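Local coordinates for GrpB family protein (Enterococcus faecalis, PDB 2NRK) that is of unknown function but, as a GrpB (UPF0157) family protein, probably shares the nucleotidyltransferase fold, at residues L26-I40 with D55-L69. Sequence-based numbering, arbitrary orientation.
Sequences LKQILKENCLKVEHI and DFLVIVEEIEKVDLL
The N33 amide makes a pair of bonds to the backbone N and O of E62: OD1 takes E62 N on a lone pair at 2.9 Å, while ND2 gives a nearly straight bond to E62 O, 3.0 Å long and within 9° of the amide plane. CG lies anti to the backbone N (chi1 -167°), which carries the amide across V60 to the turn after strand 54-60; this paired grip fixes the amide's rotation. The backbone O of N33 also receives E61 N. Beyond this, strands 34-40 and 54-60 run antiparallel in the five-stranded mixed sheet, 34-40 outermost within this chain and 54-60 next to it. A classic beta bulge interrupts them where L35 and K36 both face I59: L35 N bonds I59 O at 2.7 Å, K36 N only weakly, and regular pairing resumes with I59 N to K36 O. Packing is tight where the C-terminal end of helix 14-30 packs on strand 54-60: CD1 of L30 presses on CG1 of V58 at 3.5 Å, and CD1 of L26 meets the F56 ring obliquely. F73 of helix 70-75 packs against L26, I29 and L30. Solvent enters at the turn, where one water links N33 ND2 to K65 O through a weak second bond and another joins N33 OD1 to K65 NZ. Nearby, L35 lies crosswise over CG of E61, its own CG 3.8 Å away, and the E61 carboxylate forms a salt bridge with K169 of the second subunit.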
loop_
_atom_site.group_PDB
_atom_site.type_symbol
_atom_site.label_atom_id
_atom_site.label_comp_id
_atom_site.label_asym_id
_atom_site.label_seq_id
_atom_site.Cartn_x
_atom_site.Cartn_y
_atom_site.Cartn_z
ATOM N N LEU A 26 -10.707 -15.879 -14.510
ATOM C CA LEU A 26 -9.347 -15.337 -14.524
ATOM C C LEU A 26 -8.372 -16.155 -13.670
ATOM O O LEU A 26 -7.257 -16.468 -14.109
ATOM C CB LEU A 26 -9.333 -13.863 -14.080
ATOM C CG LEU A 26 -10.088 -12.942 -15.042
ATOM C CD1 LEU A 26 -10.213 -11.549 -14.385
ATOM C CD2 LEU A 26 -9.348 -12.851 -16.365
ATOM N N LYS A 27 -8.803 -16.526 -12.464
ATOM C CA LYS A 27 -7.969 -17.348 -11.588
ATOM C C LYS A 27 -7.642 -18.706 -12.199
ATOM O O LYS A 27 -6.553 -19.240 -11.967
ATOM C CB LYS A 27 -8.661 -17.552 -10.252
ATOM C CG LYS A 27 -8.684 -16.309 -9.393
ATOM C CD LYS A 27 -9.611 -16.477 -8.189
ATOM C CE LYS A 27 -9.964 -15.120 -7.589
ATOM N NZ LYS A 27 -10.758 -15.288 -6.322
ATOM N N GLN A 28 -8.568 -19.273 -12.977
ATOM C CA GLN A 28 -8.322 -20.590 -13.578
ATOM C C GLN A 28 -7.127 -20.492 -14.514
ATOM O O GLN A 28 -6.358 -21.439 -14.650
ATOM C CB GLN A 28 -9.530 -21.130 -14.363
ATOM C CG GLN A 28 -10.708 -21.590 -13.503
ATOM C CD GLN A 28 -11.785 -22.308 -14.333
ATOM O OE1 GLN A 28 -12.271 -23.399 -13.953
ATOM N NE2 GLN A 28 -12.165 -21.707 -15.457
ATOM N N ILE A 29 -6.991 -19.333 -15.163
ATOM C CA ILE A 29 -5.926 -19.113 -16.151
ATOM C C ILE A 29 -4.613 -18.753 -15.479
ATOM O O ILE A 29 -3.559 -19.283 -15.845
ATOM C CB ILE A 29 -6.327 -18.021 -17.178
ATOM C CG1 ILE A 29 -7.482 -18.534 -18.047
ATOM C CG2 ILE A 29 -5.132 -17.573 -18.036
ATOM C CD1 ILE A 29 -8.194 -17.410 -18.766
ATOM N N LEU A 30 -4.693 -17.872 -14.478
ATOM C CA LEU A 30 -3.490 -17.338 -13.847
ATOM C C LEU A 30 -2.823 -18.304 -12.870
ATOM O O LEU A 30 -1.613 -18.210 -12.615
ATOM C CB LEU A 30 -3.850 -16.057 -13.096
ATOM C CG LEU A 30 -4.187 -14.874 -13.992
ATOM C CD1 LEU A 30 -5.003 -13.899 -13.202
ATOM C CD2 LEU A 30 -2.870 -14.281 -14.489
ATOM N N LYS A 31 -3.618 -19.202 -12.292
ATOM C CA LYS A 31 -3.111 -20.235 -11.381
ATOM C C LYS A 31 -2.326 -19.619 -10.217
ATOM O O LYS A 31 -2.744 -18.585 -9.679
ATOM C CB LYS A 31 -2.313 -21.310 -12.142
ATOM C CG LYS A 31 -3.173 -21.995 -13.228
ATOM C CD LYS A 31 -2.494 -23.113 -13.948
ATOM C CE LYS A 31 -3.386 -23.514 -15.137
ATOM N NZ LYS A 31 -2.784 -24.629 -15.889
ATOM N N GLU A 32 -1.191 -20.229 -9.867
ATOM C CA GLU A 32 -0.429 -19.838 -8.667
ATOM C C GLU A 32 0.153 -18.432 -8.708
ATOM O O GLU A 32 0.415 -17.847 -7.648
ATOM C CB GLU A 32 0.697 -20.838 -8.360
ATOM C CG GLU A 32 0.242 -22.270 -8.084
ATOM C CD GLU A 32 0.033 -23.084 -9.350
ATOM O OE1 GLU A 32 0.166 -22.528 -10.464
ATOM O OE2 GLU A 32 -0.244 -24.297 -9.228
ATOM N N ASN A 33 0.336 -17.882 -9.908
ATOM C CA ASN A 33 0.897 -16.549 -10.049
ATOM C C ASN A 33 -0.083 -15.474 -9.535
ATOM O O ASN A 33 0.318 -14.340 -9.265
ATOM C CB ASN A 33 1.223 -16.292 -11.515
ATOM C CG ASN A 33 2.093 -15.072 -11.724
ATOM O OD1 ASN A 33 2.859 -14.660 -10.847
ATOM N ND2 ASN A 33 1.994 -14.500 -12.908
ATOM N N CYS A 34 -1.356 -15.839 -9.413
ATOM C CA CYS A 34 -2.391 -14.880 -8.976
ATOM C C CYS A 34 -2.465 -14.821 -7.456
ATOM O O CYS A 34 -2.794 -15.822 -6.790
ATOM C CB CYS A 34 -3.762 -15.248 -9.540
ATOM S SG CYS A 34 -5.044 -14.055 -9.074
ATOM N N LEU A 35 -2.126 -13.662 -6.898
ATOM C CA LEU A 35 -2.182 -13.500 -5.442
ATOM C C LEU A 35 -3.576 -13.088 -5.000
ATOM O O LEU A 35 -4.024 -13.495 -3.902
ATOM C CB LEU A 35 -1.188 -12.425 -4.969
ATOM C CG LEU A 35 0.284 -12.841 -5.091
ATOM C CD1 LEU A 35 1.178 -11.623 -4.962
ATOM C CD2 LEU A 35 0.650 -13.876 -4.010
ATOM N N LYS A 36 -4.246 -12.269 -5.819
ATOM C CA LYS A 36 -5.542 -11.717 -5.421
ATOM C C LYS A 36 -6.245 -11.124 -6.647
ATOM O O LYS A 36 -5.606 -10.515 -7.484
ATOM C CB LYS A 36 -5.313 -10.610 -4.368
ATOM C CG LYS A 36 -6.576 -10.014 -3.782
ATOM C CD LYS A 36 -7.247 -11.037 -2.890
ATOM C CE LYS A 36 -8.503 -10.429 -2.296
ATOM N NZ LYS A 36 -8.966 -11.394 -1.283
ATOM N N VAL A 37 -7.568 -11.294 -6.718
ATOM C CA VAL A 37 -8.379 -10.541 -7.687
ATOM C C VAL A 37 -9.357 -9.716 -6.889
ATOM O O VAL A 37 -10.101 -10.270 -6.060
ATOM C CB VAL A 37 -9.165 -11.460 -8.676
ATOM C CG1 VAL A 37 -9.978 -10.614 -9.646
ATOM C CG2 VAL A 37 -8.179 -12.359 -9.469
ATOM N N GLU A 38 -9.317 -8.409 -7.126
ATOM C CA GLU A 38 -10.192 -7.450 -6.429
ATOM C C GLU A 38 -11.140 -6.768 -7.434
ATOM O O GLU A 38 -10.747 -6.439 -8.562
ATOM C CB GLU A 38 -9.335 -6.361 -5.751
ATOM C CG GLU A 38 -8.463 -6.846 -4.570
ATOM C CD GLU A 38 -9.127 -6.782 -3.225
ATOM O OE1 GLU A 38 -10.376 -6.591 -3.116
ATOM O OE2 GLU A 38 -8.374 -6.957 -2.231
ATOM N N HIS A 39 -12.360 -6.520 -6.976
ATOM C CA HIS A 39 -13.314 -5.723 -7.741
ATOM C C HIS A 39 -12.997 -4.270 -7.430
ATOM O O HIS A 39 -12.951 -3.858 -6.253
ATOM C CB HIS A 39 -14.722 -6.098 -7.231
ATOM C CG HIS A 39 -15.835 -5.578 -8.080
ATOM N ND1 HIS A 39 -17.145 -5.737 -7.708
ATOM C CD2 HIS A 39 -15.851 -4.888 -9.248
ATOM C CE1 HIS A 39 -17.935 -5.178 -8.613
ATOM N NE2 HIS A 39 -17.177 -4.656 -9.564
ATOM N N ILE A 40 -12.762 -3.479 -8.473
ATOM C CA ILE A 40 -12.381 -2.086 -8.299
ATOM C C ILE A 40 -13.238 -1.222 -9.217
ATOM O O ILE A 40 -14.153 -1.722 -9.909
ATOM C CB ILE A 40 -10.876 -1.863 -8.511
ATOM C CG1 ILE A 40 -10.412 -2.343 -9.905
ATOM C CG2 ILE A 40 -10.082 -2.523 -7.383
ATOM C CD1 ILE A 40 -9.189 -1.603 -10.470
ATOM N N ASP A 55 -14.504 -3.497 -13.627
ATOM C CA ASP A 55 -13.042 -3.405 -13.469
ATOM C C ASP A 55 -12.503 -4.418 -12.477
ATOM O O ASP A 55 -13.022 -4.522 -11.317
ATOM C CB ASP A 55 -12.608 -2.012 -12.998
ATOM C CG ASP A 55 -12.916 -0.949 -14.024
ATOM O OD1 ASP A 55 -12.150 -0.838 -14.997
ATOM O OD2 ASP A 55 -13.940 -0.236 -13.847
ATOM N N PHE A 56 -11.449 -5.109 -12.906
ATOM C CA PHE A 56 -10.721 -6.130 -12.115
ATOM C C PHE A 56 -9.304 -5.678 -11.825
ATOM O O PHE A 56 -8.594 -5.194 -12.740
ATOM C CB PHE A 56 -10.642 -7.476 -12.869
ATOM C CG PHE A 56 -11.981 -8.042 -13.235
ATOM C CD1 PHE A 56 -12.532 -9.079 -12.489
ATOM C CD2 PHE A 56 -12.705 -7.526 -14.304
ATOM C CE1 PHE A 56 -13.815 -9.581 -12.779
ATOM C CE2 PHE A 56 -13.975 -8.031 -14.608
ATOM C CZ PHE A 56 -14.537 -9.065 -13.842
ATOM N N LEU A 57 -8.908 -5.794 -10.548
ATOM C CA LEU A 57 -7.510 -5.572 -10.135
ATOM C C LEU A 57 -6.929 -6.941 -9.843
ATOM O O LEU A 57 -7.418 -7.643 -8.969
ATOM C CB LEU A 57 -7.441 -4.677 -8.892
ATOM C CG LEU A 57 -6.021 -4.466 -8.301
ATOM C CD1 LEU A 57 -5.064 -3.835 -9.318
ATOM C CD2 LEU A 57 -6.081 -3.578 -7.045
ATOM N N VAL A 58 -5.966 -7.351 -10.645
ATOM C CA VAL A 58 -5.345 -8.661 -10.481
ATOM C C VAL A 58 -3.893 -8.414 -10.033
ATOM O O VAL A 58 -3.127 -7.725 -10.725
ATOM C CB VAL A 58 -5.364 -9.445 -11.821
ATOM C CG1 VAL A 58 -4.664 -10.765 -11.643
ATOM C CG2 VAL A 58 -6.795 -9.681 -12.297
ATOM N N ILE A 59 -3.529 -8.996 -8.894
ATOM C CA ILE A 59 -2.198 -8.793 -8.325
ATOM C C ILE A 59 -1.455 -10.109 -8.456
ATOM O O ILE A 59 -1.957 -11.154 -8.007
ATOM C CB ILE A 59 -2.313 -8.374 -6.832
ATOM C CG1 ILE A 59 -3.167 -7.108 -6.731
ATOM C CG2 ILE A 59 -0.926 -8.197 -6.269
ATOM C CD1 ILE A 59 -3.529 -6.780 -5.260
ATOM N N VAL A 60 -0.286 -10.071 -9.092
ATOM C CA VAL A 60 0.491 -11.287 -9.389
ATOM C C VAL A 60 1.900 -11.243 -8.803
ATOM O O VAL A 60 2.431 -10.159 -8.493
ATOM C CB VAL A 60 0.607 -11.544 -10.947
ATOM C CG1 VAL A 60 -0.788 -11.742 -11.540
ATOM C CG2 VAL A 60 1.371 -10.387 -11.653
ATOM N N GLU A 61 2.518 -12.421 -8.672
ATOM C CA GLU A 61 3.899 -12.499 -8.189
ATOM C C GLU A 61 4.883 -11.987 -9.228
ATOM O O GLU A 61 5.841 -11.286 -8.885
ATOM C CB GLU A 61 4.246 -13.937 -7.789
ATOM C CG GLU A 61 3.453 -14.380 -6.586
ATOM C CD GLU A 61 4.041 -15.609 -5.885
ATOM O OE1 GLU A 61 5.294 -15.743 -5.789
ATOM O OE2 GLU A 61 3.209 -16.422 -5.424
ATOM N N GLU A 62 4.640 -12.353 -10.495
ATOM C CA GLU A 62 5.564 -12.052 -11.592
ATOM C C GLU A 62 4.801 -11.591 -12.828
ATOM O O GLU A 62 4.099 -12.381 -13.456
ATOM C CB GLU A 62 6.362 -13.289 -11.983
ATOM C CG GLU A 62 7.297 -13.833 -10.945
ATOM C CD GLU A 62 8.047 -15.030 -11.485
ATOM O OE1 GLU A 62 8.813 -14.848 -12.456
ATOM O OE2 GLU A 62 7.827 -16.144 -10.965
ATOM N N ILE A 63 4.953 -10.318 -13.169
ATOM C CA ILE A 63 4.201 -9.740 -14.287
ATOM C C ILE A 63 4.607 -10.318 -15.642
ATOM O O ILE A 63 3.756 -10.590 -16.478
ATOM C CB ILE A 63 4.200 -8.184 -14.277
ATOM C CG1 ILE A 63 3.080 -7.633 -15.205
ATOM C CG2 ILE A 63 5.538 -7.587 -14.644
ATOM C CD1 ILE A 63 1.662 -7.896 -14.718
ATOM N N GLU A 64 5.897 -10.576 -15.834
ATOM C CA GLU A 64 6.359 -11.055 -17.151
ATOM C C GLU A 64 5.791 -12.421 -17.494
ATOM O O GLU A 64 5.573 -12.742 -18.673
ATOM C CB GLU A 64 7.891 -11.038 -17.229
ATOM C CG GLU A 64 8.469 -9.644 -16.969
ATOM C CD GLU A 64 9.790 -9.374 -17.693
ATOM O OE1 GLU A 64 10.457 -10.338 -18.164
ATOM O OE2 GLU A 64 10.170 -8.176 -17.780
ATOM N N LYS A 65 5.548 -13.227 -16.471
ATOM C CA LYS A 65 4.903 -14.528 -16.629
ATOM C C LYS A 65 3.481 -14.461 -17.213
ATOM O O LYS A 65 2.971 -15.445 -17.779
ATOM C CB LYS A 65 4.862 -15.246 -15.291
ATOM C CG LYS A 65 6.064 -16.195 -15.053
ATOM C CD LYS A 65 5.923 -16.862 -13.681
ATOM C CE LYS A 65 4.812 -17.927 -13.660
ATOM N NZ LYS A 65 4.759 -18.597 -12.318
ATOM N N VAL A 66 2.833 -13.306 -17.076
ATOM C CA VAL A 66 1.459 -13.153 -17.560
ATOM C C VAL A 66 1.459 -13.161 -19.093
ATOM O O VAL A 66 0.496 -13.598 -19.720
ATOM C CB VAL A 66 0.803 -11.864 -16.965
ATOM C CG1 VAL A 66 -0.587 -11.586 -17.567
ATOM C CG2 VAL A 66 0.695 -12.006 -15.447
ATOM N N ASP A 67 2.547 -12.692 -19.688
ATOM C CA ASP A 67 2.684 -12.737 -21.152
ATOM C C ASP A 67 2.555 -14.130 -21.746
ATOM O O ASP A 67 2.089 -14.275 -22.878
ATOM C CB ASP A 67 3.987 -12.061 -21.578
ATOM C CG ASP A 67 4.013 -10.589 -21.184
ATOM O OD1 ASP A 67 2.936 -9.928 -21.198
ATOM O OD2 ASP A 67 5.098 -10.103 -20.819
ATOM N N LEU A 68 2.927 -15.155 -20.984
ATOM C CA LEU A 68 2.804 -16.540 -21.462
ATOM C C LEU A 68 1.349 -16.939 -21.669
ATOM O O LEU A 68 1.076 -17.941 -22.360
ATOM C CB LEU A 68 3.409 -17.528 -20.457
ATOM C CG LEU A 68 4.850 -17.390 -19.992
ATOM C CD1 LEU A 68 5.168 -18.402 -18.892
ATOM C CD2 LEU A 68 5.761 -17.592 -21.174
ATOM N N LEU A 69 0.434 -16.167 -21.066
ATOM C CA LEU A 69 -0.976 -16.530 -21.001
ATOM C C LEU A 69 -1.823 -15.686 -21.970
ATOM O O LEU A 69 -3.060 -15.789 -21.977
ATOM C CB LEU A 69 -1.482 -16.345 -19.560
ATOM C CG LEU A 69 -0.783 -17.322 -18.597
ATOM C CD1 LEU A 69 -1.298 -17.057 -17.187
ATOM C CD2 LEU A 69 -0.971 -18.787 -19.021
HETATM O O HOH W 1 0.592 -16.685 -5.462
HETATM O O HOH W 2 1.470 -16.122 -15.380
HETATM O O HOH W 3 4.705 -16.911 -10.060
HETATM O O HOH W 4 -15.737 -1.118 -11.975
#